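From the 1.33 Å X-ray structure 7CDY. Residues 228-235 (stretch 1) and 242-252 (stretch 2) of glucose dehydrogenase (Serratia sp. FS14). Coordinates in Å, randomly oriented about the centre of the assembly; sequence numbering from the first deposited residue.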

# COMPACT_ATOMS: atom_id res chain seq x y z
N GLY A 228 -14.53 6.98 8.50
CA GLY A 228 -15.12 6.71 9.83
C GLY A 228 -14.23 6.23 10.96
O GLY A 228 -14.68 6.31 12.08
N TRP A 229 -13.03 5.77 10.68
CA TRP A 229 -12.22 5.21 11.79
C TRP A 229 -11.87 6.34 12.76
O TRP A 229 -11.43 7.36 12.31
CB TRP A 229 -10.95 4.55 11.27
CG TRP A 229 -10.04 4.04 12.35
CD1 TRP A 229 -8.87 4.62 12.77
CD2 TRP A 229 -10.26 2.92 13.22
NE1 TRP A 229 -8.32 3.91 13.79
CE2 TRP A 229 -9.14 2.85 14.08
CE3 TRP A 229 -11.23 1.93 13.30
CZ2 TRP A 229 -8.99 1.85 15.04
CZ3 TRP A 229 -11.10 0.93 14.25
CH2 TRP A 229 -9.98 0.91 15.09
N PRO A 230 -11.98 6.17 14.10
CA PRO A 230 -12.46 5.01 14.85
C PRO A 230 -13.90 5.13 15.35
O PRO A 230 -14.31 4.33 16.19
CB PRO A 230 -11.53 5.00 16.07
CG PRO A 230 -11.35 6.46 16.36
CD PRO A 230 -11.35 7.16 14.99
N LEU A 231 -14.66 6.11 14.82
CA LEU A 231 -16.06 6.26 15.21
C LEU A 231 -16.93 5.17 14.62
O LEU A 231 -17.94 4.76 15.23
CB LEU A 231 -16.58 7.60 14.71
CG LEU A 231 -15.79 8.84 15.13
CD1 LEU A 231 -16.41 10.12 14.53
CD2 LEU A 231 -15.72 8.93 16.64
N ALA A 232 -16.59 4.70 13.43
CA ALA A 232 -17.31 3.61 12.77
C ALA A 232 -16.32 2.50 12.46
O ALA A 232 -15.20 2.78 11.99
CB ALA A 232 -17.95 4.10 11.47
N THR A 233 -16.70 1.26 12.76
CA THR A 233 -15.84 0.12 12.46
C THR A 233 -16.67 -1.16 12.46
O THR A 233 -17.69 -1.25 13.16
CB THR A 233 -14.68 0.01 13.46
OG1 THR A 233 -13.85 -1.09 13.08
CG2 THR A 233 -15.19 -0.21 14.87
N TYR A 234 -16.24 -2.13 11.66
CA TYR A 234 -16.78 -3.48 11.69
C TYR A 234 -15.98 -4.41 12.60
O TYR A 234 -16.32 -5.59 12.71
CB TYR A 234 -16.89 -4.06 10.27
CG TYR A 234 -18.09 -3.54 9.53
CD1 TYR A 234 -19.36 -4.03 9.82
CD2 TYR A 234 -17.97 -2.53 8.60
CE1 TYR A 234 -20.48 -3.54 9.17
CE2 TYR A 234 -19.08 -2.02 7.94
CZ TYR A 234 -20.34 -2.53 8.25
OH TYR A 234 -21.47 -2.06 7.62
N GLY A 235 -14.95 -3.91 13.29
CA GLY A 235 -14.16 -4.70 14.20
C GLY A 235 -14.39 -4.30 15.65
O GLY A 235 -15.16 -3.40 15.98
N PRO A 242 -15.32 -3.53 22.82
CA PRO A 242 -15.47 -2.61 21.69
C PRO A 242 -14.31 -1.62 21.62
O PRO A 242 -13.69 -1.27 22.63
CB PRO A 242 -16.78 -1.87 22.00
CG PRO A 242 -17.52 -2.80 22.92
CD PRO A 242 -16.49 -3.48 23.73
N ILE A 243 -14.03 -1.17 20.40
CA ILE A 243 -13.13 -0.02 20.25
C ILE A 243 -13.73 1.15 21.03
O ILE A 243 -14.93 1.46 20.86
CB ILE A 243 -12.99 0.33 18.75
CG1 ILE A 243 -12.22 -0.77 18.00
CG2 ILE A 243 -12.36 1.71 18.55
CD1 ILE A 243 -10.76 -0.96 18.42
N PRO A 244 -12.97 1.81 21.91
CA PRO A 244 -13.58 2.78 22.84
C PRO A 244 -14.30 3.93 22.17
O PRO A 244 -15.30 4.42 22.72
CB PRO A 244 -12.38 3.27 23.67
CG PRO A 244 -11.38 2.17 23.58
CD PRO A 244 -11.55 1.56 22.22
N GLU A 245 -13.81 4.40 21.03
CA GLU A 245 -14.39 5.55 20.34
C GLU A 245 -15.55 5.18 19.43
O GLU A 245 -16.23 6.08 18.92
CB GLU A 245 -13.31 6.25 19.49
CG GLU A 245 -12.07 6.69 20.27
CD GLU A 245 -11.01 5.59 20.37
OE1 GLU A 245 -9.97 5.85 21.01
OE2 GLU A 245 -11.22 4.48 19.84
N ALA A 246 -15.81 3.89 19.22
CA ALA A 246 -16.75 3.49 18.19
C ALA A 246 -18.18 3.76 18.61
O ALA A 246 -18.59 3.45 19.74
CB ALA A 246 -16.56 2.01 17.84
N LYS A 247 -18.96 4.33 17.70
CA LYS A 247 -20.37 4.56 17.91
C LYS A 247 -21.25 3.58 17.16
O LYS A 247 -22.46 3.52 17.43
CB LYS A 247 -20.75 5.99 17.48
CG LYS A 247 -19.94 7.06 18.19
CD LYS A 247 -20.08 6.93 19.70
CE LYS A 247 -19.94 8.27 20.41
NZ LYS A 247 -18.90 8.22 21.49
N GLY A 248 -20.69 2.82 16.23
CA GLY A 248 -21.48 1.86 15.49
C GLY A 248 -20.69 1.31 14.32
O GLY A 248 -19.55 1.69 14.07
N GLU A 249 -21.33 0.38 13.62
CA GLU A 249 -20.84 -0.06 12.32
C GLU A 249 -21.16 0.95 11.24
O GLU A 249 -20.40 1.11 10.28
CB GLU A 249 -21.44 -1.43 11.98
CG GLU A 249 -21.04 -2.54 12.95
CD GLU A 249 -21.73 -3.87 12.68
OE1 GLU A 249 -22.67 -3.93 11.86
OE2 GLU A 249 -21.33 -4.87 13.31
N ARG A 250 -22.30 1.63 11.37
CA ARG A 250 -22.73 2.69 10.47
C ARG A 250 -22.90 3.96 11.29
O ARG A 250 -23.61 3.96 12.31
CB ARG A 250 -24.07 2.34 9.83
CG ARG A 250 -24.03 1.09 8.99
CD ARG A 250 -25.42 0.75 8.48
NE ARG A 250 -25.42 -0.44 7.64
CZ ARG A 250 -25.35 -0.41 6.31
NH1 ARG A 250 -25.27 0.75 5.68
NH2 ARG A 250 -25.37 -1.54 5.62
N VAL A 251 -22.27 5.04 10.85
CA VAL A 251 -22.27 6.31 11.57
C VAL A 251 -22.54 7.40 10.55
O VAL A 251 -21.81 7.52 9.56
CB VAL A 251 -20.94 6.57 12.30
CG1 VAL A 251 -20.94 7.95 12.94
CG2 VAL A 251 -20.67 5.49 13.35
N PRO A 252 -23.59 8.21 10.72
CA PRO A 252 -23.89 9.23 9.71
C PRO A 252 -22.76 10.23 9.59
O PRO A 252 -22.09 10.56 10.57
CB PRO A 252 -25.18 9.88 10.24
CG PRO A 252 -25.11 9.67 11.71
CD PRO A 252 -24.50 8.31 11.88
O HOH W 1 -23.80 -3.13 8.05
O HOH W 2 -15.75 -1.82 18.30

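Two irregular segments, neither forming a regular helix or strand, are joined by a single beta bridge, and CA-H...O contacts outnumber the classical hydrogen bonds between them. The bridge pairs Ala232 with Gly248. Lys247 N donates to Leu231 O at 2.7 Å, nearly linear. Thr233 N donates to Gly248 O at 3.2 Å, a longer bond. The same carbonyls also receive CA-H groups. A CA-H is slightly polarised by its neighbouring peptide groups, so it can approach a carbonyl oxygen in a contact weaker than an N-H bond. Ala246 CA lies 3.4 Å from Leu231 O, and Ala232 CA lies 3.2 Å from Gly248 O. Pro230 O takes a further contact from Ala246 CA at 3.3 Å, and Thr233 O one from Glu249 CA at 3.5 Å.

Each segment also has backbone hydrogen bonds of its own. The peptide bond before Pro230 is cis. Ala232 N donates a hydrogen bond to Gly228 O at 2.8 Å. In the other segment, a type I turn runs from Ile243 to Ala246, closed by Ala246 N to Ile243 O at 3.1 Å. Glu245, within this turn, directs its CA-to-CB bond toward the first segment, and its CB sits 3.7 Å from Pro230 CG.

Ile243 makes apolar contacts with Trp229 and Pro230. Its CD1 meets Trp229 CH2 at 3.9 Å, obliquely to the ring, and its CG2 meets Pro230 CB at 4.2 Å. Further along, Val251 CG2 packs on Ala232 CB at 3.6 Å. These are van der Waals contacts between nonpolar surfaces.

Two waters extend the polar links. Water 2 donates to Gly235 O at 2.9 Å and accepts from Ile243 N at 2.8 Å. Water 1 donates to Tyr234 OH at 2.6 Å and accepts a weak bond from Arg250 NE at 3.2 Å. Tyr234 OH also lies over one face of the Arg250 guanidinium. Within the first segment, Gly235 N donates to Thr233 OG1 at 3.0 Å.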